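Long-range contacts in acetyltransferase (Klebsiella pneumoniae, PDB 5XUN), which is the toxin KacT of a type II toxin-antitoxin pair, a GNAT-family enzyme that probably acetylates glycyl-tRNA with acetyl-CoA: residues B[9-18]-B[32-40]; B[61-72]-B[87-98]. The protein carries 1 engineered substitution. All blocks are in the same frame, centred on the assembly; numbering follows the deposited sequence.

Contact 1 of 2, residues B[9-18]-B[32-40]; sequences MIADAFSYDI and LKEHLKRQH
Ile-10 lays its outer branch flat over the imidazole of His-40, the two side chains coming from opposite directions. CG1 stands 3.6 Å from the ring centroid of His-40, only 11° off the ring normal, a CH-pi contact, and CD1 reaches on to His-40 CG at 3.5 Å. Ile-10 can do this because CG1 is tucked between its own backbone N and carbonyl carbon (chi1 58°). Met-9 meets the same imidazole at the rim instead: its CG lies 3.8 Å from His-40 CE1, and SD makes a sulfur-aromatic contact near the ring plane. With His-40 ND1 bonded to the backbone N of Gly-47, the imidazole is fixed in rotation as well as packed.

The phenyl ring of Phe-14 is held between two side chains. Tyr-16 CD2 lies over one face and Lys-37 CB over the other, 4.3 Å from the Phe-14 centroid, while Leu-32 CD1 sits at the edge and Leu-36 CD2 approaches obliquely. The aliphatic part of Lys-37 slides past Phe-14 in the opposite sense, and a bend at chi2 (74°) carries its amine to the loop backbone, where NZ donates to Asp-12 O at 2.6 Å. The same amine forms a salt bridge with Asp-41. Farther along, Ile-18 CB packs on Leu-32 CD2 at 4.1 Å, and its CD1 touches Lys-33 CG.

Thus the loop after strand 6-9 is pinned along one side of helices 26-34 and 36-41. Ile-10 also rests on Ala-49 of strand 46-51, and Leu-32 and Leu-36 reach strand 59-71, joining loop and helices to these two neighbouring strands of the GNAT sheet.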
loop_
_atom_site.group_PDB
_atom_site.type_symbol
_atom_site.label_atom_id
_atom_site.label_comp_id
_atom_site.label_asym_id
_atom_site.label_seq_id
_atom_site.Cartn_x
_atom_site.Cartn_y
_atom_site.Cartn_z
ATOM N N MET B 9 -7.162 -7.565 13.989
ATOM C CA MET B 9 -5.819 -7.886 13.527
ATOM C C MET B 9 -5.247 -8.981 14.415
ATOM O O MET B 9 -5.488 -9.001 15.626
ATOM C CB MET B 9 -4.920 -6.645 13.569
ATOM C CG MET B 9 -3.440 -6.938 13.310
ATOM S SD MET B 9 -2.473 -5.440 13.043
ATOM C CE MET B 9 -3.449 -4.734 11.717
ATOM N N ILE B 10 -4.521 -9.922 13.810
ATOM C CA ILE B 10 -4.017 -11.047 14.594
ATOM C C ILE B 10 -3.093 -10.527 15.682
ATOM O O ILE B 10 -2.201 -9.706 15.432
ATOM C CB ILE B 10 -3.330 -12.085 13.693
ATOM C CG1 ILE B 10 -2.181 -11.462 12.907
ATOM C CG2 ILE B 10 -4.362 -12.711 12.752
ATOM C CD1 ILE B 10 -1.344 -12.477 12.152
ATOM N N ALA B 11 -3.328 -10.988 16.907
ATOM C CA ALA B 11 -2.606 -10.486 18.065
ATOM C C ALA B 11 -1.152 -10.943 18.044
ATOM O O ALA B 11 -0.804 -11.966 17.443
ATOM C CB ALA B 11 -3.289 -10.946 19.354
ATOM N N ASP B 12 -0.298 -10.155 18.709
ATOM C CA ASP B 12 1.137 -10.439 18.724
ATOM C C ASP B 12 1.432 -11.834 19.252
ATOM O O ASP B 12 2.282 -12.541 18.700
ATOM C CB ASP B 12 1.868 -9.408 19.583
ATOM C CG ASP B 12 1.856 -8.032 18.976
ATOM O OD1 ASP B 12 1.875 -7.938 17.732
ATOM O OD2 ASP B 12 1.816 -7.048 19.745
ATOM N N ALA B 13 0.710 -12.270 20.286
ATOM C CA ALA B 13 0.980 -13.586 20.847
ATOM C C ALA B 13 0.451 -14.709 19.974
ATOM O O ALA B 13 0.974 -15.826 20.050
ATOM C CB ALA B 13 0.381 -13.707 22.247
ATOM N N PHE B 14 -0.527 -14.424 19.117
ATOM C CA PHE B 14 -1.159 -15.435 18.273
ATOM C C PHE B 14 -1.633 -16.606 19.132
ATOM O O PHE B 14 -1.376 -17.778 18.849
ATOM C CB PHE B 14 -0.221 -15.901 17.162
ATOM C CG PHE B 14 -0.935 -16.464 15.970
ATOM C CD1 PHE B 14 -1.573 -15.625 15.070
ATOM C CD2 PHE B 14 -0.991 -17.830 15.761
ATOM C CE1 PHE B 14 -2.241 -16.140 13.973
ATOM C CE2 PHE B 14 -1.657 -18.352 14.668
ATOM C CZ PHE B 14 -2.285 -17.506 13.774
ATOM N N SER B 15 -2.331 -16.260 20.209
ATOM C CA SER B 15 -2.873 -17.209 21.173
ATOM C C SER B 15 -4.250 -17.705 20.763
ATOM O O SER B 15 -5.153 -17.837 21.596
ATOM C CB SER B 15 -2.910 -16.563 22.554
ATOM O OG SER B 15 -3.274 -17.500 23.551
ATOM N N TYR B 16 -4.457 -17.934 19.472
ATOM C CA TYR B 16 -5.734 -18.414 18.973
ATOM C C TYR B 16 -5.792 -19.932 19.000
ATOM O O TYR B 16 -4.780 -20.617 18.835
ATOM C CB TYR B 16 -5.985 -17.918 17.547
ATOM C CG TYR B 16 -5.940 -16.419 17.430
ATOM C CD1 TYR B 16 -6.887 -15.634 18.075
ATOM C CD2 TYR B 16 -4.956 -15.784 16.683
ATOM C CE1 TYR B 16 -6.858 -14.260 17.984
ATOM C CE2 TYR B 16 -4.916 -14.408 16.587
ATOM C CZ TYR B 16 -5.871 -13.651 17.239
ATOM O OH TYR B 16 -5.842 -12.279 17.152
ATOM N N ASP B 17 -6.997 -20.454 19.212
ATOM C CA ASP B 17 -7.266 -21.874 19.030
ATOM C C ASP B 17 -7.561 -22.101 17.555
ATOM O O ASP B 17 -8.637 -21.739 17.068
ATOM C CB ASP B 17 -8.438 -22.317 19.903
ATOM C CG ASP B 17 -8.756 -23.809 19.769
ATOM O OD1 ASP B 17 -8.144 -24.505 18.931
ATOM O OD2 ASP B 17 -9.624 -24.291 20.522
ATOM N N ILE B 18 -6.609 -22.686 16.835
ATOM C CA ILE B 18 -6.782 -22.968 15.416
ATOM C C ILE B 18 -6.902 -24.461 15.144
ATOM O O ILE B 18 -6.977 -24.870 13.980
ATOM C CB ILE B 18 -5.646 -22.353 14.586
ATOM C CG1 ILE B 18 -4.307 -22.989 14.959
ATOM C CG2 ILE B 18 -5.586 -20.849 14.810
ATOM C CD1 ILE B 18 -3.210 -22.750 13.936
ATOM N N LEU B 32 -2.614 -20.738 7.195
ATOM C CA LEU B 32 -2.939 -20.320 8.555
ATOM C C LEU B 32 -1.986 -20.932 9.575
ATOM O O LEU B 32 -1.540 -20.253 10.509
ATOM C CB LEU B 32 -4.377 -20.706 8.892
ATOM C CG LEU B 32 -4.741 -20.535 10.368
ATOM C CD1 LEU B 32 -4.644 -19.074 10.771
ATOM C CD2 LEU B 32 -6.128 -21.089 10.681
ATOM N N LYS B 33 -1.658 -22.219 9.409
ATOM C CA LYS B 33 -0.877 -22.939 10.414
ATOM C C LYS B 33 0.604 -22.592 10.362
ATOM O O LYS B 33 1.242 -22.443 11.407
ATOM C CB LYS B 33 -1.034 -24.452 10.234
ATOM C CG LYS B 33 -2.404 -25.002 10.558
ATOM C CD LYS B 33 -2.393 -26.522 10.512
ATOM C CE LYS B 33 -1.937 -27.049 9.160
ATOM N NZ LYS B 33 -1.936 -28.544 9.122
ATOM N N GLU B 34 1.176 -22.493 9.164
ATOM C CA GLU B 34 2.620 -22.432 9.001
ATOM C C GLU B 34 3.152 -21.025 8.773
ATOM O O GLU B 34 4.225 -20.688 9.277
ATOM C CB GLU B 34 3.040 -23.287 7.803
ATOM C CG GLU B 34 2.315 -24.601 7.651
ATOM C CD GLU B 34 3.186 -25.701 7.071
ATOM O OE1 GLU B 34 2.961 -26.882 7.398
ATOM O OE2 GLU B 34 4.050 -25.395 6.222
ATOM N N HIS B 35 2.417 -20.180 8.051
ATOM C CA HIS B 35 3.005 -18.978 7.481
ATOM C C HIS B 35 2.341 -17.667 7.872
ATOM O O HIS B 35 3.002 -16.628 7.787
ATOM C CB HIS B 35 2.998 -19.065 5.949
ATOM C CG HIS B 35 3.563 -20.345 5.410
ATOM N ND1 HIS B 35 4.905 -20.648 5.470
ATOM C CD2 HIS B 35 2.970 -21.390 4.785
ATOM C CE1 HIS B 35 5.116 -21.828 4.917
ATOM N NE2 HIS B 35 3.959 -22.299 4.491
ATOM N N LEU B 36 1.076 -17.674 8.292
ATOM C CA LEU B 36 0.367 -16.418 8.511
ATOM C C LEU B 36 1.143 -15.505 9.448
ATOM O O LEU B 36 1.492 -14.374 9.094
ATOM C CB LEU B 36 -1.025 -16.684 9.081
ATOM C CG LEU B 36 -1.786 -15.398 9.419
ATOM C CD1 LEU B 36 -1.960 -14.562 8.164
ATOM C CD2 LEU B 36 -3.125 -15.718 10.040
ATOM N N LYS B 37 1.462 -16.011 10.637
ATOM C CA LYS B 37 2.059 -15.178 11.667
ATOM C C LYS B 37 3.460 -14.727 11.278
ATOM O O LYS B 37 3.845 -13.582 11.541
ATOM C CB LYS B 37 2.075 -15.950 12.982
ATOM C CG LYS B 37 2.930 -15.352 14.060
ATOM C CD LYS B 37 2.313 -14.124 14.659
ATOM C CE LYS B 37 3.125 -13.699 15.867
ATOM N NZ LYS B 37 2.935 -12.256 16.200
ATOM N N ARG B 38 4.234 -15.603 10.637
ATOM C CA ARG B 38 5.604 -15.237 10.299
ATOM C C ARG B 38 5.643 -14.185 9.201
ATOM O O ARG B 38 6.488 -13.285 9.225
ATOM C CB ARG B 38 6.405 -16.466 9.873
ATOM C CG ARG B 38 7.822 -16.106 9.422
ATOM C CD ARG B 38 8.654 -17.321 9.070
ATOM N NE ARG B 38 8.010 -18.170 8.073
ATOM C CZ ARG B 38 7.328 -19.274 8.359
ATOM N NH1 ARG B 38 6.782 -19.975 7.381
ATOM N NH2 ARG B 38 7.184 -19.675 9.621
ATOM N N GLN B 39 4.760 -14.298 8.210
ATOM C CA GLN B 39 4.744 -13.294 7.152
ATOM C C GLN B 39 4.136 -11.981 7.639
ATOM O O GLN B 39 4.510 -10.913 7.146
ATOM C CB GLN B 39 4.011 -13.841 5.926
ATOM C CG GLN B 39 4.759 -14.998 5.288
ATOM C CD GLN B 39 4.137 -15.504 3.996
ATOM O OE1 GLN B 39 3.297 -14.843 3.385
ATOM N NE2 GLN B 39 4.554 -16.691 3.578
ATOM N N HIS B 40 3.194 -12.049 8.583
ATOM C CA HIS B 40 2.694 -10.858 9.268
ATOM C C HIS B 40 3.816 -10.122 10.006
ATOM O O HIS B 40 3.982 -8.907 9.854
ATOM C CB HIS B 40 1.578 -11.275 10.226
ATOM C CG HIS B 40 1.047 -10.178 11.102
ATOM N ND1 HIS B 40 -0.060 -9.428 10.768
ATOM C CD2 HIS B 40 1.418 -9.766 12.339
ATOM C CE1 HIS B 40 -0.331 -8.583 11.745
ATOM N NE2 HIS B 40 0.553 -8.763 12.710
#

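Contact 2 of 2, residues B[61-72]-B[87-98]; sequences GYYTLSGSCFER and QNAPSVTLGRLA. With ACO (acetyl coenzyme *a), chain E.
Tyr-62 begins the antiparallel ladder, trading two backbone hydrogen bonds with Ala-98 and setting its CE1 4.0 Å from Ala-98 CB. Tyr-63 turns to the other face, where its CB packs on Leu-97 CD1 at 3.7 Å and its hydroxyl bonds His-115. At Thr-64, O accepts from Gly-95 N at 3.1 Å, with the donor well above the carbonyl plane, while OG1 takes a weak bond at the edge of the Arg-96 guanidinium. Leu-65 CD2 then meets Leu-94 CD1, and Ser-66 O receives a nearly straight bond from Thr-93 N (178°). Ser-68 OG, set between its backbone N and carbonyl carbon (chi1 62°), hydrogen-bonds Thr-93 OG1 at 2.6 Å and Ser-91 OG at 2.7 Å. Phe-70 lays one face on Ala-89 CB and an edge on Ser-91. Arg-72 N closes the ladder on Gln-87 O.

The face of Tyr-63 and Leu-65 is largely apolar; that of Ser-68 sets linked hydroxyls among apolar pairs. Two bonds thus satisfy the buried Ser-68 OG and fix its rotation, while Leu-97 O, turned to the cofactor, accepts from N4P of acetyl-CoA at 2.8 Å, the backbone grip on the pantetheine arm known from GNAT enzymes.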
loop_
_atom_site.group_PDB
_atom_site.type_symbol
_atom_site.label_atom_id
_atom_site.label_comp_id
_atom_site.label_asym_id
_atom_site.label_seq_id
_atom_site.Cartn_x
_atom_site.Cartn_y
_atom_site.Cartn_z
ATOM N N GLY B 61 -11.985 -17.616 10.888
ATOM C CA GLY B 61 -11.683 -17.104 9.566
ATOM C C GLY B 61 -10.547 -16.112 9.649
ATOM O O GLY B 61 -10.201 -15.628 10.731
ATOM N N TYR B 62 -9.961 -15.816 8.491
ATOM C CA TYR B 62 -8.855 -14.868 8.468
ATOM C C TYR B 62 -8.693 -14.304 7.064
ATOM O O TYR B 62 -9.211 -14.865 6.092
ATOM C CB TYR B 62 -7.554 -15.530 8.945
ATOM C CG TYR B 62 -6.871 -16.410 7.913
ATOM C CD1 TYR B 62 -7.228 -17.751 7.749
ATOM C CD2 TYR B 62 -5.850 -15.909 7.127
ATOM C CE1 TYR B 62 -6.593 -18.551 6.800
ATOM C CE2 TYR B 62 -5.219 -16.682 6.198
ATOM C CZ TYR B 62 -5.582 -18.007 6.037
ATOM O OH TYR B 62 -4.929 -18.761 5.089
ATOM N N TYR B 63 -7.958 -13.188 6.965
ATOM C CA TYR B 63 -7.574 -12.654 5.659
ATOM C C TYR B 63 -6.255 -11.895 5.781
ATOM O O TYR B 63 -5.843 -11.514 6.878
ATOM C CB TYR B 63 -8.678 -11.764 5.054
ATOM C CG TYR B 63 -8.876 -10.380 5.649
ATOM C CD1 TYR B 63 -8.041 -9.318 5.298
ATOM C CD2 TYR B 63 -9.925 -10.123 6.524
ATOM C CE1 TYR B 63 -8.242 -8.046 5.817
ATOM C CE2 TYR B 63 -10.130 -8.859 7.052
ATOM C CZ TYR B 63 -9.286 -7.821 6.693
ATOM O OH TYR B 63 -9.489 -6.562 7.209
ATOM N N THR B 64 -5.595 -11.674 4.634
ATOM C CA THR B 64 -4.316 -10.968 4.592
ATOM C C THR B 64 -4.330 -9.865 3.533
ATOM O O THR B 64 -4.948 -10.006 2.475
ATOM C CB THR B 64 -3.138 -11.924 4.285
ATOM O OG1 THR B 64 -3.206 -12.346 2.924
ATOM C CG2 THR B 64 -3.192 -13.148 5.167
ATOM N N LEU B 65 -3.594 -8.778 3.810
ATOM C CA LEU B 65 -3.477 -7.634 2.905
ATOM C C LEU B 65 -2.012 -7.305 2.655
ATOM O O LEU B 65 -1.207 -7.275 3.588
ATOM C CB LEU B 65 -4.183 -6.395 3.481
ATOM C CG LEU B 65 -5.677 -6.583 3.743
ATOM C CD1 LEU B 65 -6.295 -5.381 4.454
ATOM C CD2 LEU B 65 -6.383 -6.848 2.435
ATOM N N SER B 66 -1.672 -7.041 1.396
ATOM C CA SER B 66 -0.323 -6.640 1.026
ATOM C C SER B 66 -0.399 -5.508 0.017
ATOM O O SER B 66 -1.283 -5.500 -0.842
ATOM C CB SER B 66 0.464 -7.814 0.418
ATOM O OG SER B 66 0.400 -8.945 1.275
ATOM N N GLY B 67 0.515 -4.549 0.129
ATOM C CA GLY B 67 0.629 -3.530 -0.897
ATOM C C GLY B 67 1.087 -4.124 -2.215
ATOM O O GLY B 67 1.925 -5.022 -2.262
ATOM N N SER B 68 0.571 -3.580 -3.307
ATOM C CA SER B 68 0.855 -4.158 -4.610
ATOM C C SER B 68 0.615 -3.101 -5.674
ATOM O O SER B 68 0.270 -1.955 -5.377
ATOM C CB SER B 68 -0.013 -5.389 -4.871
ATOM O OG SER B 68 -1.384 -5.038 -4.883
ATOM N N CYS B 69 0.841 -3.498 -6.919
ATOM C CA CYS B 69 0.399 -2.752 -8.084
ATOM C C CYS B 69 0.156 -3.765 -9.192
ATOM O O CYS B 69 0.569 -4.922 -9.099
ATOM C CB CYS B 69 1.412 -1.673 -8.505
ATOM S SG CYS B 69 3.079 -2.259 -8.886
ATOM N N PHE B 70 -0.542 -3.328 -10.234
ATOM C CA PHE B 70 -0.899 -4.222 -11.326
ATOM C C PHE B 70 -0.924 -3.433 -12.624
ATOM O O PHE B 70 -1.111 -2.213 -12.625
ATOM C CB PHE B 70 -2.247 -4.909 -11.073
ATOM C CG PHE B 70 -3.431 -3.976 -11.104
ATOM C CD1 PHE B 70 -3.807 -3.268 -9.977
ATOM C CD2 PHE B 70 -4.190 -3.845 -12.253
ATOM C CE1 PHE B 70 -4.902 -2.427 -10.001
ATOM C CE2 PHE B 70 -5.289 -3.005 -12.288
ATOM C CZ PHE B 70 -5.647 -2.295 -11.162
ATOM N N GLU B 71 -0.718 -4.152 -13.729
ATOM C CA GLU B 71 -0.591 -3.528 -15.041
ATOM C C GLU B 71 -1.841 -2.738 -15.402
ATOM O O GLU B 71 -2.961 -3.243 -15.304
ATOM C CB GLU B 71 -0.310 -4.581 -16.111
ATOM C CG GLU B 71 1.114 -5.113 -16.090
ATOM C CD GLU B 71 1.483 -5.846 -17.366
ATOM O OE1 GLU B 71 0.840 -5.591 -18.408
ATOM O OE2 GLU B 71 2.416 -6.676 -17.324
ATOM N N ARG B 72 -1.636 -1.495 -15.836
ATOM C CA ARG B 72 -2.748 -0.633 -16.223
ATOM C C ARG B 72 -3.624 -1.271 -17.296
ATOM O O ARG B 72 -4.843 -1.057 -17.307
ATOM C CB ARG B 72 -2.193 0.716 -16.691
ATOM C CG ARG B 72 -3.033 1.446 -17.723
ATOM C CD ARG B 72 -2.302 2.662 -18.251
ATOM N NE ARG B 72 -1.035 2.333 -18.896
ATOM C CZ ARG B 72 -0.155 3.240 -19.310
ATOM N NH1 ARG B 72 -0.400 4.531 -19.141
ATOM N NH2 ARG B 72 0.979 2.858 -19.883
ATOM N N GLN B 87 2.787 2.615 -16.068
ATOM C CA GLN B 87 2.582 1.229 -16.476
ATOM C C GLN B 87 1.683 0.476 -15.507
ATOM O O GLN B 87 0.888 -0.374 -15.924
ATOM C CB GLN B 87 3.926 0.512 -16.576
ATOM C CG GLN B 87 3.841 -0.858 -17.228
ATOM C CD GLN B 87 5.183 -1.556 -17.286
ATOM O OE1 GLN B 87 5.982 -1.319 -18.188
ATOM N NE2 GLN B 87 5.447 -2.413 -16.301
ATOM N N ASN B 88 1.785 0.780 -14.217
ATOM C CA ASN B 88 1.050 0.066 -13.186
ATOM C C ASN B 88 0.162 1.013 -12.395
ATOM O O ASN B 88 0.514 2.171 -12.152
ATOM C CB ASN B 88 2.007 -0.651 -12.226
ATOM C CG ASN B 88 2.860 -1.680 -12.927
ATOM O OD1 ASN B 88 2.350 -2.639 -13.506
ATOM N ND2 ASN B 88 4.167 -1.472 -12.905
ATOM N N ALA B 89 -0.920 0.533 -12.021
ATOM C CA ALA B 89 -1.791 1.214 -11.079
ATOM C C ALA B 89 -1.513 0.709 -9.667
ATOM O O ALA B 89 -1.372 -0.498 -9.462
ATOM C CB ALA B 89 -3.257 0.971 -11.422
ATOM N N PRO B 90 -1.446 1.600 -8.678
ATOM C CA PRO B 90 -1.178 1.153 -7.310
ATOM C C PRO B 90 -2.400 0.460 -6.738
ATOM O O PRO B 90 -3.541 0.757 -7.109
ATOM C CB PRO B 90 -0.878 2.457 -6.562
ATOM C CG PRO B 90 -1.699 3.501 -7.303
ATOM C CD PRO B 90 -1.735 3.044 -8.753
ATOM N N SER B 91 -2.150 -0.492 -5.841
ATOM C CA SER B 91 -3.240 -1.282 -5.288
ATOM C C SER B 91 -2.846 -1.857 -3.935
ATOM O O SER B 91 -1.709 -1.717 -3.472
ATOM C CB SER B 91 -3.635 -2.412 -6.247
ATOM O OG SER B 91 -2.508 -3.222 -6.547
ATOM N N VAL B 92 -3.833 -2.484 -3.300
ATOM C CA VAL B 92 -3.658 -3.418 -2.196
ATOM C C VAL B 92 -4.199 -4.761 -2.666
ATOM O O VAL B 92 -5.232 -4.817 -3.343
ATOM C CB VAL B 92 -4.392 -2.954 -0.921
ATOM C CG1 VAL B 92 -4.353 -4.033 0.163
ATOM C CG2 VAL B 92 -3.783 -1.672 -0.397
ATOM N N THR B 93 -3.512 -5.841 -2.320
ATOM C CA THR B 93 -3.929 -7.181 -2.716
ATOM C C THR B 93 -4.523 -7.920 -1.528
ATOM O O THR B 93 -3.935 -7.938 -0.445
ATOM C CB THR B 93 -2.756 -7.976 -3.292
ATOM O OG1 THR B 93 -2.401 -7.438 -4.574
ATOM C CG2 THR B 93 -3.133 -9.458 -3.450
ATOM N N LEU B 94 -5.709 -8.493 -1.725
ATOM C CA LEU B 94 -6.266 -9.460 -0.783
ATOM C C LEU B 94 -5.602 -10.789 -1.110
ATOM O O LEU B 94 -5.993 -11.473 -2.058
ATOM C CB LEU B 94 -7.783 -9.534 -0.913
ATOM C CG LEU B 94 -8.553 -10.539 -0.063
ATOM C CD1 LEU B 94 -8.326 -10.269 1.401
ATOM C CD2 LEU B 94 -10.043 -10.469 -0.380
ATOM N N GLY B 95 -4.552 -11.122 -0.360
ATOM C CA GLY B 95 -3.784 -12.312 -0.680
ATOM C C GLY B 95 -4.563 -13.586 -0.426
ATOM O O GLY B 95 -4.485 -14.537 -1.205
ATOM N N ARG B 96 -5.347 -13.605 0.651
ATOM C CA ARG B 96 -6.050 -14.782 1.124
ATOM C C ARG B 96 -7.268 -14.352 1.916
ATOM O O ARG B 96 -7.239 -13.342 2.625
ATOM C CB ARG B 96 -5.179 -15.635 2.044
ATOM C CG ARG B 96 -4.129 -16.415 1.341
ATOM C CD ARG B 96 -2.993 -16.682 2.274
ATOM N NE ARG B 96 -1.797 -16.934 1.496
ATOM C CZ ARG B 96 -0.971 -15.983 1.096
ATOM N NH1 ARG B 96 -1.217 -14.715 1.413
ATOM N NH2 ARG B 96 0.095 -16.301 0.384
ATOM N N LEU B 97 -8.314 -15.168 1.831
ATOM C CA LEU B 97 -9.506 -15.017 2.648
ATOM C C LEU B 97 -10.100 -16.406 2.834
ATOM O O LEU B 97 -10.221 -17.157 1.863
ATOM C CB LEU B 97 -10.521 -14.082 1.985
ATOM C CG LEU B 97 -11.904 -14.096 2.636
ATOM C CD1 LEU B 97 -11.892 -13.181 3.825
ATOM C CD2 LEU B 97 -13.000 -13.702 1.656
ATOM N N ALA B 98 -10.446 -16.755 4.070
ATOM C CA ALA B 98 -10.951 -18.091 4.346
ATOM C C ALA B 98 -11.842 -18.056 5.576
ATOM O O ALA B 98 -11.551 -17.351 6.545
ATOM C CB ALA B 98 -9.809 -19.098 4.553
HETATM N N1A ACO E . -25.587 -12.035 4.601
HETATM C C2A ACO E . -25.115 -12.516 3.431
HETATM N N3A ACO E . -25.238 -13.799 3.035
HETATM C C4A ACO E . -25.865 -14.712 3.822
HETATM C C5A ACO E . -26.407 -14.258 5.118
HETATM C C6A ACO E . -26.233 -12.832 5.483
HETATM N N6A ACO E . -26.709 -12.356 6.660
HETATM N N7A ACO E . -26.971 -15.326 5.705
HETATM C C8A ACO E . -26.800 -16.368 4.862
HETATM N N9A ACO E . -26.162 -16.016 3.733
HETATM C C1B ACO E . -25.823 -16.973 2.637
HETATM C C2B ACO E . -26.385 -16.606 1.269
HETATM O O2B ACO E . -27.553 -17.387 0.977
HETATM C C3B ACO E . -25.263 -16.924 0.298
HETATM O O3B ACO E . -25.444 -18.237 -0.229
HETATM P P3B ACO E . -25.028 -18.628 -1.739
HETATM O O7A ACO E . -26.194 -18.161 -2.578
HETATM O O8A ACO E . -23.751 -17.861 -1.986
HETATM O O9A ACO E . -24.848 -20.127 -1.683
HETATM C C4B ACO E . -24.000 -16.948 1.149
HETATM O O4B ACO E . -24.398 -17.049 2.517
HETATM C C5B ACO E . -23.120 -15.711 0.993
HETATM O O5B ACO E . -21.760 -16.111 1.151
HETATM P P1A ACO E . -20.991 -15.984 2.563
HETATM O O1A ACO E . -21.723 -16.790 3.603
HETATM O O2A ACO E . -20.662 -14.541 2.844
HETATM O O3A ACO E . -19.625 -16.725 2.178
HETATM P P2A ACO E . -18.939 -17.827 3.122
HETATM O O4A ACO E . -19.088 -17.436 4.568
HETATM O O5A ACO E . -19.362 -19.203 2.666
HETATM O O6A ACO E . -17.413 -17.589 2.676
HETATM C CBP ACO E . -15.601 -18.206 1.277
HETATM C CCP ACO E . -17.055 -17.768 1.308
HETATM C CDP ACO E . -14.763 -17.279 2.147
HETATM C CEP ACO E . -15.094 -18.188 -0.157
HETATM C CAP ACO E . -15.613 -19.631 1.816
HETATM O OAP ACO E . -16.359 -20.444 0.901
HETATM C C9P ACO E . -14.237 -20.208 1.958
HETATM O O9P ACO E . -13.564 -20.009 2.960
HETATM N N8P ACO E . -13.835 -20.951 0.937
HETATM C C7P ACO E . -12.696 -21.837 1.027
HETATM C C6P ACO E . -11.383 -21.085 0.861
HETATM C C5P ACO E . -11.523 -20.119 -0.286
HETATM O O5P ACO E . -11.708 -20.525 -1.423
HETATM N N4P ACO E . -11.438 -18.830 0.036
HETATM C C3P ACO E . -11.658 -17.782 -0.940
HETATM C C2P ACO E . -10.475 -17.599 -1.876
HETATM S S1P ACO E . -9.624 -16.128 -1.411
HETATM C C ACO E . -8.877 -15.861 -2.862
HETATM O O ACO E . -9.288 -16.483 -3.823
HETATM C CH3 ACO E . -7.740 -14.881 -2.928
#

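How the contacts relate
Contact 2 lies near the centre of the chain and is mostly buried; the centre of contact 1 is about 16 Å from the centre of the chain, and that contact is only partly buried. Contact 2 is held by a long ladder of backbone bonds between central strands, contact 1 by side chains that pack a loop on helices, with one lysine-to-carbonyl bond across it. They meet directly: Leu-36 CD1 touches Thr-64 CG2 at 3.5 Å, and Leu-32 and Leu-36 border Tyr-62, so the helices of contact 1 rest on strand 59-71 of contact 2. Both reach the second subunit, but acetyl-CoA is bound directly along residues 94-98 of contact 2.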